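Local structure of transcobalamin-1 (Homo sapiens, 4KKI) at residues Thr400-Leu405 with Val428-Tyr433; Val357-Met362 with Pro384-Ile389; Cys197-Leu202 with Asn216-Thr221. The protein binds vitamin B12 extremely tightly, with femtomolar affinity, and shields it from stomach acid. All blocks are in the same frame, centred on the assembly; numbering follows the deposited sequence.

Contact 1: Thr400-Leu405 with Val428-Tyr433; sequences TYWELL and VRWSKY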
loop_
_atom_site.group_PDB
_atom_site.type_symbol
_atom_site.label_atom_id
_atom_site.label_comp_id
_atom_site.label_asym_id
_atom_site.label_seq_id
_atom_site.Cartn_x
_atom_site.Cartn_y
_atom_site.Cartn_z
ATOM N N THR A 400 8.166 -1.340 -16.876
ATOM C CA THR A 400 9.570 -1.177 -16.524
ATOM C C THR A 400 9.728 -0.201 -15.366
ATOM O O THR A 400 8.925 0.717 -15.209
ATOM C CB THR A 400 10.384 -0.642 -17.712
ATOM O OG1 THR A 400 9.912 0.666 -18.063
ATOM C CG2 THR A 400 10.252 -1.564 -18.912
ATOM N N TYR A 401 10.771 -0.394 -14.562
ATOM C CA TYR A 401 11.037 0.500 -13.440
ATOM C C TYR A 401 12.468 0.370 -12.932
ATOM O O TYR A 401 13.185 -0.563 -13.290
ATOM C CB TYR A 401 10.063 0.230 -12.295
ATOM C CG TYR A 401 10.362 -1.026 -11.506
ATOM C CD1 TYR A 401 10.129 -2.284 -12.048
ATOM C CD2 TYR A 401 10.870 -0.954 -10.214
ATOM C CE1 TYR A 401 10.398 -3.434 -11.329
ATOM C CE2 TYR A 401 11.140 -2.098 -9.486
ATOM C CZ TYR A 401 10.902 -3.336 -10.048
ATOM O OH TYR A 401 11.170 -4.477 -9.328
ATOM N N TRP A 402 12.875 1.317 -12.093
ATOM C CA TRP A 402 14.184 1.260 -11.454
ATOM C C TRP A 402 14.071 0.572 -10.098
ATOM O O TRP A 402 13.275 0.976 -9.249
ATOM C CB TRP A 402 14.780 2.662 -11.302
ATOM C CG TRP A 402 15.134 3.310 -12.609
ATOM C CD1 TRP A 402 14.411 4.253 -13.281
ATOM C CD2 TRP A 402 16.298 3.059 -13.405
ATOM N NE1 TRP A 402 15.052 4.606 -14.443
ATOM C CE2 TRP A 402 16.217 3.885 -14.543
ATOM C CE3 TRP A 402 17.406 2.213 -13.266
ATOM C CZ2 TRP A 402 17.194 3.895 -15.536
ATOM C CZ3 TRP A 402 18.378 2.223 -14.254
ATOM C CH2 TRP A 402 18.265 3.057 -15.374
ATOM N N GLU A 403 14.870 -0.472 -9.906
ATOM C CA GLU A 403 14.827 -1.265 -8.683
ATOM C C GLU A 403 16.042 -0.982 -7.807
ATOM O O GLU A 403 17.166 -0.889 -8.299
ATOM C CB GLU A 403 14.759 -2.753 -9.029
ATOM C CG GLU A 403 14.610 -3.677 -7.835
ATOM C CD GLU A 403 14.696 -5.141 -8.225
ATOM O OE1 GLU A 403 14.258 -5.998 -7.429
ATOM O OE2 GLU A 403 15.205 -5.435 -9.329
ATOM N N LEU A 404 15.810 -0.843 -6.506
ATOM C CA LEU A 404 16.889 -0.577 -5.563
ATOM C C LEU A 404 17.326 -1.869 -4.881
ATOM O O LEU A 404 16.496 -2.608 -4.349
ATOM C CB LEU A 404 16.444 0.446 -4.519
ATOM C CG LEU A 404 15.771 1.713 -5.052
ATOM C CD1 LEU A 404 15.451 2.653 -3.906
ATOM C CD2 LEU A 404 16.637 2.407 -6.103
ATOM N N LEU A 405 18.628 -2.145 -4.904
ATOM C CA LEU A 405 19.144 -3.385 -4.332
ATOM C C LEU A 405 20.388 -3.179 -3.476
ATOM O O LEU A 405 21.145 -2.227 -3.668
ATOM C CB LEU A 405 19.450 -4.413 -5.428
ATOM C CG LEU A 405 18.309 -4.842 -6.353
ATOM C CD1 LEU A 405 18.307 -3.987 -7.608
ATOM C CD2 LEU A 405 18.407 -6.319 -6.701
ATOM N N VAL A 428 21.170 0.344 -8.375
ATOM C CA VAL A 428 19.899 0.734 -8.961
ATOM C C VAL A 428 19.779 0.054 -10.320
ATOM O O VAL A 428 20.576 0.310 -11.222
ATOM C CB VAL A 428 19.781 2.253 -9.124
ATOM C CG1 VAL A 428 18.364 2.620 -9.532
ATOM C CG2 VAL A 428 20.159 2.952 -7.827
ATOM N N ARG A 429 18.780 -0.812 -10.459
ATOM C CA ARG A 429 18.686 -1.706 -11.607
ATOM C C ARG A 429 17.445 -1.459 -12.468
ATOM O O ARG A 429 16.333 -1.343 -11.957
ATOM C CB ARG A 429 18.705 -3.159 -11.122
ATOM C CG ARG A 429 18.513 -4.210 -12.205
ATOM C CD ARG A 429 18.514 -5.611 -11.604
ATOM N NE ARG A 429 19.716 -5.862 -10.810
ATOM C CZ ARG A 429 19.937 -6.970 -10.109
ATOM N NH1 ARG A 429 19.036 -7.942 -10.096
ATOM N NH2 ARG A 429 21.061 -7.107 -9.417
ATOM N N TRP A 430 17.651 -1.383 -13.778
ATOM C CA TRP A 430 16.552 -1.277 -14.729
ATOM C C TRP A 430 15.847 -2.629 -14.840
ATOM O O TRP A 430 16.447 -3.608 -15.278
ATOM C CB TRP A 430 17.092 -0.839 -16.091
ATOM C CG TRP A 430 16.051 -0.682 -17.146
ATOM C CD1 TRP A 430 15.845 -1.497 -18.220
ATOM C CD2 TRP A 430 15.071 0.358 -17.236
ATOM N NE1 TRP A 430 14.797 -1.029 -18.974
ATOM C CE2 TRP A 430 14.304 0.108 -18.391
ATOM C CE3 TRP A 430 14.768 1.476 -16.452
ATOM C CZ2 TRP A 430 13.253 0.936 -18.783
ATOM C CZ3 TRP A 430 13.724 2.297 -16.842
ATOM C CH2 TRP A 430 12.977 2.021 -17.997
ATOM N N SER A 431 14.579 -2.685 -14.438
ATOM C CA SER A 431 13.887 -3.967 -14.317
ATOM C C SER A 431 12.476 -3.978 -14.905
ATOM O O SER A 431 11.890 -2.929 -15.172
ATOM C CB SER A 431 13.831 -4.394 -12.849
ATOM O OG SER A 431 15.116 -4.349 -12.255
ATOM N N LYS A 432 11.939 -5.180 -15.095
ATOM C CA LYS A 432 10.591 -5.359 -15.620
ATOM C C LYS A 432 9.694 -5.955 -14.540
ATOM O O LYS A 432 10.183 -6.437 -13.518
ATOM C CB LYS A 432 10.607 -6.300 -16.827
ATOM C CG LYS A 432 11.803 -6.140 -17.755
ATOM C CD LYS A 432 11.744 -4.843 -18.543
ATOM C CE LYS A 432 12.792 -4.821 -19.647
ATOM N NZ LYS A 432 14.167 -5.025 -19.114
ATOM N N TYR A 433 8.382 -5.929 -14.767
ATOM C CA TYR A 433 7.452 -6.612 -13.872
ATOM C C TYR A 433 7.384 -8.088 -14.256
ATOM O O TYR A 433 6.943 -8.922 -13.466
ATOM C CB TYR A 433 6.041 -6.018 -13.955
ATOM C CG TYR A 433 5.912 -4.537 -13.662
ATOM C CD1 TYR A 433 6.934 -3.823 -13.047
ATOM C CD2 TYR A 433 4.748 -3.854 -13.997
ATOM C CE1 TYR A 433 6.800 -2.468 -12.788
ATOM C CE2 TYR A 433 4.606 -2.507 -13.741
ATOM C CZ TYR A 433 5.633 -1.818 -13.137
ATOM O OH TYR A 433 5.484 -0.474 -12.886
HETATM O O HOH W 1 6.686 1.993 -14.117
#
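Trp402 and Trp430 meet as a T-shaped pair: the benzo edge of Trp430 is directed at the face of Trp402, with CE3 of Trp430 3.4 Å from CE2 of Trp402 and the two planes at 64°. The indole N-H of Trp402 bonds to the carbonyl of Leu392, which helps to fix the turn of the ring. An alanine in place of Trp402 would probably leave that carbonyl without its donor and the edge of Trp430 without the face it rests on. Further along the same side, Leu404 CD2 lies 3.8 Å from Val428 CG1.

Backbone bonds pair Tyr401 with Ser431 and Glu403 with Arg429, the register of neighbouring antiparallel strands in the mixed sheet of the C-terminal beta domain. Strand 400-406 also binds cyanocobalamin through its backbone, at Leu404 N and Trp402 O.

On the side of Tyr401 and Glu403, Ser431 OG donates to Glu403 OE2 (3.1 Å) on its anti side, somewhat out of the carboxylate plane. Leu405 CD2 sits over one face of the Arg429 guanidinium, toward its rim; Arg429 NE forms a salt bridge with Glu427. Where Thr400 lies beside the end of strand 426-432, a water bridges Thr400 O and Tyr433 OH, a hydroxyl that also bonds to cyanocobalamin.

Contact 2: Val357-Met362 with Pro384-Ile389; sequences VFLSVM and PYITCI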
loop_
_atom_site.group_PDB
_atom_site.type_symbol
_atom_site.label_atom_id
_atom_site.label_comp_id
_atom_site.label_asym_id
_atom_site.label_seq_id
_atom_site.Cartn_x
_atom_site.Cartn_y
_atom_site.Cartn_z
ATOM N N VAL A 357 21.400 8.199 3.763
ATOM C CA VAL A 357 20.453 7.309 3.109
ATOM C C VAL A 357 20.894 6.964 1.692
ATOM O O VAL A 357 21.825 7.565 1.156
ATOM C CB VAL A 357 19.025 7.896 3.087
ATOM C CG1 VAL A 357 18.498 8.053 4.506
ATOM C CG2 VAL A 357 18.997 9.226 2.344
ATOM N N PHE A 358 20.215 5.983 1.105
ATOM C CA PHE A 358 20.493 5.522 -0.249
ATOM C C PHE A 358 20.469 6.680 -1.251
ATOM O O PHE A 358 21.253 6.706 -2.197
ATOM C CB PHE A 358 19.464 4.453 -0.634
ATOM C CG PHE A 358 19.816 3.667 -1.869
ATOM C CD1 PHE A 358 19.630 4.207 -3.132
ATOM C CD2 PHE A 358 20.297 2.372 -1.767
ATOM C CE1 PHE A 358 19.940 3.481 -4.266
ATOM C CE2 PHE A 358 20.608 1.640 -2.900
ATOM C CZ PHE A 358 20.426 2.196 -4.150
ATOM N N LEU A 359 19.570 7.637 -1.032
ATOM C CA LEU A 359 19.443 8.791 -1.920
ATOM C C LEU A 359 20.692 9.674 -1.894
ATOM O O LEU A 359 21.092 10.227 -2.919
ATOM C CB LEU A 359 18.212 9.620 -1.554
ATOM C CG LEU A 359 17.889 10.816 -2.452
ATOM C CD1 LEU A 359 17.632 10.358 -3.877
ATOM C CD2 LEU A 359 16.692 11.587 -1.911
ATOM N N SER A 360 21.297 9.807 -0.718
ATOM C CA SER A 360 22.504 10.611 -0.568
ATOM C C SER A 360 23.639 10.035 -1.412
ATOM O O SER A 360 24.429 10.777 -1.998
ATOM C CB SER A 360 22.918 10.693 0.903
ATOM O OG SER A 360 21.894 11.285 1.686
ATOM N N VAL A 361 23.706 8.709 -1.472
ATOM C CA VAL A 361 24.688 8.019 -2.299
ATOM C C VAL A 361 24.491 8.381 -3.765
ATOM O O VAL A 361 25.450 8.707 -4.470
ATOM C CB VAL A 361 24.588 6.489 -2.125
ATOM C CG1 VAL A 361 25.414 5.768 -3.181
ATOM C CG2 VAL A 361 25.026 6.084 -0.725
ATOM N N MET A 362 23.240 8.334 -4.212
ATOM C CA MET A 362 22.898 8.656 -5.594
ATOM C C MET A 362 23.291 10.087 -5.946
ATOM O O MET A 362 23.806 10.349 -7.032
ATOM C CB MET A 362 21.400 8.450 -5.836
ATOM C CG MET A 362 20.926 7.019 -5.629
ATOM S SD MET A 362 19.173 6.803 -5.993
ATOM C CE MET A 362 19.121 7.316 -7.710
ATOM N N PRO A 384 10.694 10.152 -1.840
ATOM C CA PRO A 384 11.440 10.265 -3.100
ATOM C C PRO A 384 11.360 8.989 -3.930
ATOM O O PRO A 384 11.764 7.923 -3.469
ATOM C CB PRO A 384 12.883 10.496 -2.633
ATOM C CG PRO A 384 12.753 11.054 -1.257
ATOM C CD PRO A 384 11.555 10.376 -0.668
ATOM N N TYR A 385 10.842 9.107 -5.147
ATOM C CA TYR A 385 10.711 7.968 -6.044
ATOM C C TYR A 385 11.588 8.184 -7.271
ATOM O O TYR A 385 11.526 9.236 -7.907
ATOM C CB TYR A 385 9.247 7.785 -6.459
ATOM C CG TYR A 385 9.001 6.622 -7.395
ATOM C CD1 TYR A 385 8.867 5.327 -6.905
ATOM C CD2 TYR A 385 8.893 6.818 -8.767
ATOM C CE1 TYR A 385 8.641 4.260 -7.757
ATOM C CE2 TYR A 385 8.667 5.756 -9.627
ATOM C CZ TYR A 385 8.541 4.478 -9.116
ATOM O OH TYR A 385 8.316 3.418 -9.964
ATOM N N ILE A 386 12.409 7.189 -7.598
ATOM C CA ILE A 386 13.314 7.287 -8.740
ATOM C C ILE A 386 12.603 6.932 -10.042
ATOM O O ILE A 386 12.220 5.781 -10.261
ATOM C CB ILE A 386 14.547 6.376 -8.573
ATOM C CG1 ILE A 386 15.215 6.618 -7.217
ATOM C CG2 ILE A 386 15.533 6.598 -9.715
ATOM C CD1 ILE A 386 15.585 8.066 -6.966
ATOM N N THR A 387 12.432 7.929 -10.904
ATOM C CA THR A 387 11.718 7.740 -12.162
ATOM C C THR A 387 12.670 7.548 -13.334
ATOM O O THR A 387 12.459 6.676 -14.179
ATOM C CB THR A 387 10.788 8.931 -12.471
ATOM O OG1 THR A 387 11.561 10.133 -12.570
ATOM C CG2 THR A 387 9.743 9.097 -11.375
ATOM N N CYS A 388 13.716 8.366 -13.388
ATOM C CA CYS A 388 14.639 8.331 -14.516
ATOM C C CYS A 388 16.096 8.355 -14.076
ATOM O O CYS A 388 16.451 9.008 -13.095
ATOM C CB CYS A 388 14.386 9.510 -15.460
ATOM S SG CYS A 388 12.656 9.823 -15.879
ATOM N N ILE A 389 16.930 7.630 -14.813
ATOM C CA ILE A 389 18.380 7.734 -14.702
ATOM C C ILE A 389 18.953 7.770 -16.114
ATOM O O ILE A 389 18.544 6.981 -16.967
ATOM C CB ILE A 389 18.984 6.550 -13.925
ATOM C CG1 ILE A 389 18.441 6.513 -12.497
ATOM C CG2 ILE A 389 20.503 6.640 -13.903
ATOM C CD1 ILE A 389 19.058 5.443 -11.639
#
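Met362 and Ile386 meet tip to tip and make the closest approach between residues 357-362 and 384-389, with Met362 CE 3.7 Å from Ile386 CD1. The sulfur shares in the contact, SD lying 3.9 Å from the same methyl. The bend at chi3 (59°) turns CE out of the line of the extended chain before it, and that methyl meets CG1 and CG2 of Ile386 as well as CD1. Phe375 and Tyr338 also touch Met362, so this end of the contact is buried among side chains from two further strands.

Toward Pro384 the packing is looser and partly exposed. Leu359 CD2 stands 4.0 Å from both CB and CG of the proline ring, the two side chains lying roughly perpendicular, while its other methyl, CD1, comes no nearer than 4.4 Å to Ile386 CD1. The contact between Met362 CE and Ile389 CD1 is just as long. No hydrogen bond joins the segments, and with axes 11.1 Å apart only apolar side chains bridge them.

Ile389 also touches Val340 and Val428, whereas the carbonyl of Ile386 hydrogen-bonds to cyanocobalamin. A classic beta bulge sets Thr387 and Cys388 opposite Thr376. The arrangement is helix-on-sheet packing within the C-terminal beta domain, with one side of the strand set against the helix and its Tyr385-Ile386 part contributing to the cobalamin-binding site.

Contact 3: Cys197-Leu202 with Asn216-Thr221; sequences CVKKSL and NISIYT. With NAG (2-acetamido-2-deoxy-beta-D-glucopyranose), chain E.
Lys199 and Ile217 run alongside each other in opposite senses where helices 185-203 and 213-229 are nearly antiparallel, their local axes 10.3 Å apart at an angle of 152°. From CB, which points toward the partner helix, the Lys199 chain starts with CG anti to the carbonyl carbon (chi1 -76°), and CG lies 3.7 Å from Ile217 CG2. The next carbon, CD, keeps to the same methyl at 3.8 Å and is also near Thr221 OG1. A bend at chi3 (59°) carries CE toward Ser218, whose OG is 4.2 Å away, too distant for more than loose packing. At the tip, NZ lies 3.8 Å from both CG2 and OG1 of Thr221. The ammonium makes no hydrogen bond to the partner segment; its polar partner is the hydroxyl of Tyr257.

Ile217 is the apolar centre of the contact. While its CG2 lies against the lysine chain, its CD1 meets Val198 CG1 at 3.7 Å, the two side chains set nearly perpendicular, and lies more loosely against Leu202 CD1. Val167 and Leu195 also touch Ile217. Thr221 turns its hydroxyl back on its own helix: OG1 donates to Ile217 O (3.0 Å) from above the carbonyl plane, and the backbone N of Thr221 reaches that oxygen from the opposite face.

The residue before Ile217, Asn216, is covalently bound through ND2 to C1 of an N-acetylglucosamine, the N-linked glycan, while Cys197 is tied by a disulfide to Cys155 on helix 144-156. Across the contact itself the closest approaches are mostly between hydrocarbon groups, and the polar ends find partners on their own helix or beyond, so these helices of the alpha domain are held together here by apolar packing, including the aliphatic length of a lysine, without a cross-helix hydrogen bond.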
loop_
_atom_site.group_PDB
_atom_site.type_symbol
_atom_site.label_atom_id
_atom_site.label_comp_id
_atom_site.label_asym_id
_atom_site.label_seq_id
_atom_site.Cartn_x
_atom_site.Cartn_y
_atom_site.Cartn_z
ATOM N N CYS A 197 -15.162 -8.898 0.003
ATOM C CA CYS A 197 -16.282 -7.968 0.054
ATOM C C CYS A 197 -17.350 -8.365 -0.958
ATOM O O CYS A 197 -18.540 -8.357 -0.647
ATOM C CB CYS A 197 -15.815 -6.532 -0.199
ATOM S SG CYS A 197 -17.159 -5.314 -0.185
ATOM N N VAL A 198 -16.919 -8.709 -2.169
ATOM C CA VAL A 198 -17.838 -9.150 -3.214
ATOM C C VAL A 198 -18.566 -10.423 -2.788
ATOM O O VAL A 198 -19.760 -10.579 -3.043
ATOM C CB VAL A 198 -17.103 -9.397 -4.543
ATOM C CG1 VAL A 198 -18.086 -9.814 -5.629
ATOM C CG2 VAL A 198 -16.341 -8.153 -4.962
ATOM N N LYS A 199 -17.838 -11.323 -2.131
ATOM C CA LYS A 199 -18.424 -12.547 -1.596
ATOM C C LYS A 199 -19.556 -12.238 -0.618
ATOM O O LYS A 199 -20.658 -12.771 -0.747
ATOM C CB LYS A 199 -17.352 -13.410 -0.922
ATOM C CG LYS A 199 -16.451 -14.160 -1.899
ATOM C CD LYS A 199 -15.071 -14.440 -1.312
ATOM C CE LYS A 199 -15.149 -15.263 -0.036
ATOM N NZ LYS A 199 -13.799 -15.517 0.549
ATOM N N LYS A 200 -19.286 -11.371 0.352
ATOM C CA LYS A 200 -20.290 -11.004 1.345
ATOM C C LYS A 200 -21.463 -10.307 0.670
ATOM O O LYS A 200 -22.621 -10.542 1.016
ATOM C CB LYS A 200 -19.686 -10.099 2.421
ATOM C CG LYS A 200 -18.483 -10.700 3.122
ATOM C CD LYS A 200 -17.834 -9.714 4.074
ATOM C CE LYS A 200 -18.536 -9.700 5.413
ATOM N NZ LYS A 200 -18.439 -11.030 6.075
ATOM N N SER A 201 -21.151 -9.464 -0.308
ATOM C CA SER A 201 -22.164 -8.738 -1.061
ATOM C C SER A 201 -23.064 -9.685 -1.854
ATOM O O SER A 201 -24.263 -9.443 -1.989
ATOM C CB SER A 201 -21.503 -7.724 -1.996
ATOM O OG SER A 201 -22.472 -7.019 -2.750
ATOM N N LEU A 202 -22.480 -10.762 -2.372
ATOM C CA LEU A 202 -23.232 -11.781 -3.102
ATOM C C LEU A 202 -24.152 -12.587 -2.189
ATOM O O LEU A 202 -25.311 -12.834 -2.522
ATOM C CB LEU A 202 -22.280 -12.730 -3.832
ATOM C CG LEU A 202 -21.744 -12.251 -5.179
ATOM C CD1 LEU A 202 -20.704 -13.218 -5.721
ATOM C CD2 LEU A 202 -22.890 -12.081 -6.163
ATOM N N ASN A 216 -16.122 -19.282 -8.071
ATOM C CA ASN A 216 -14.863 -18.875 -8.686
ATOM C C ASN A 216 -14.095 -17.848 -7.859
ATOM O O ASN A 216 -12.873 -17.927 -7.741
ATOM C CB ASN A 216 -15.097 -18.357 -10.106
ATOM C CG ASN A 216 -15.661 -19.423 -11.025
ATOM O OD1 ASN A 216 -15.622 -20.612 -10.706
ATOM N ND2 ASN A 216 -16.186 -19.004 -12.173
ATOM N N ILE A 217 -14.816 -16.891 -7.285
ATOM C CA ILE A 217 -14.197 -15.878 -6.437
ATOM C C ILE A 217 -13.590 -16.522 -5.191
ATOM O O ILE A 217 -12.485 -16.168 -4.775
ATOM C CB ILE A 217 -15.207 -14.781 -6.042
ATOM C CG1 ILE A 217 -15.662 -14.013 -7.285
ATOM C CG2 ILE A 217 -14.596 -13.817 -5.042
ATOM C CD1 ILE A 217 -16.698 -12.954 -6.998
ATOM N N SER A 218 -14.312 -17.481 -4.616
ATOM C CA SER A 218 -13.836 -18.220 -3.450
ATOM C C SER A 218 -12.557 -18.986 -3.766
ATOM O O SER A 218 -11.640 -19.047 -2.947
ATOM C CB SER A 218 -14.912 -19.190 -2.949
ATOM O OG SER A 218 -16.059 -18.491 -2.500
ATOM N N ILE A 219 -12.509 -19.575 -4.958
ATOM C CA ILE A 219 -11.326 -20.297 -5.412
ATOM C C ILE A 219 -10.151 -19.338 -5.600
ATOM O O ILE A 219 -9.021 -19.650 -5.215
ATOM C CB ILE A 219 -11.608 -21.080 -6.715
ATOM C CG1 ILE A 219 -12.631 -22.190 -6.450
ATOM C CG2 ILE A 219 -10.324 -21.670 -7.281
ATOM C CD1 ILE A 219 -13.036 -22.970 -7.683
ATOM N N TYR A 220 -10.426 -18.171 -6.180
ATOM C CA TYR A 220 -9.418 -17.122 -6.318
ATOM C C TYR A 220 -8.850 -16.755 -4.951
ATOM O O TYR A 220 -7.636 -16.654 -4.780
ATOM C CB TYR A 220 -10.009 -15.861 -6.960
ATOM C CG TYR A 220 -10.350 -15.977 -8.427
ATOM C CD1 TYR A 220 -10.161 -17.166 -9.120
ATOM C CD2 TYR A 220 -10.855 -14.885 -9.123
ATOM C CE1 TYR A 220 -10.474 -17.267 -10.461
ATOM C CE2 TYR A 220 -11.169 -14.975 -10.463
ATOM C CZ TYR A 220 -10.977 -16.167 -11.127
ATOM O OH TYR A 220 -11.290 -16.258 -12.464
ATOM N N THR A 221 -9.744 -16.554 -3.986
ATOM C CA THR A 221 -9.350 -16.194 -2.630
ATOM C C THR A 221 -8.511 -17.293 -1.990
ATOM O O THR A 221 -7.495 -17.018 -1.353
ATOM C CB THR A 221 -10.575 -15.909 -1.735
ATOM O OG1 THR A 221 -11.382 -14.890 -2.333
ATOM C CG2 THR A 221 -10.128 -15.451 -0.359
HETATM C C1 NAG E . -16.424 -20.133 -13.038
HETATM C C2 NAG E . -17.270 -19.663 -14.220
HETATM C C3 NAG E . -17.439 -20.752 -15.277
HETATM C C4 NAG E . -16.116 -21.442 -15.581
HETATM C C5 NAG E . -15.443 -21.882 -14.287
HETATM C C6 NAG E . -14.111 -22.575 -14.553
HETATM C C7 NAG E . -18.866 -17.949 -13.583
HETATM C C8 NAG E . -20.299 -17.622 -13.288
HETATM N N2 NAG E . -18.569 -19.237 -13.735
HETATM O O3 NAG E . -17.953 -20.187 -16.464
HETATM O O4 NAG E . -16.345 -22.562 -16.407
HETATM O O5 NAG E . -15.229 -20.754 -13.466
HETATM O O6 NAG E . -13.217 -21.665 -15.154
HETATM O O7 NAG E . -18.027 -17.054 -13.675
#

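In the fold
From the N terminus, contact 3 comes first, closing the short connection between helices 185-203 and 213-229 in the N-terminal alpha domain. After the remaining helices of that domain, the chain passes through the flexible linker to the beta domain. There contact 2 closes a loop that brings strand 384-389 back to helix 358-368, and contact 1 opens only after it, joining strands 400-406 and 426-432. The three follow in series, neither nested nor crossing. Contacts 1 and 2 touch, with Val428 packing on Phe358 and Ile389, so the helix and both sheets share one interior beside cyanocobalamin. Contact 3 stands apart, its centre about 34 Å from that of contact 1.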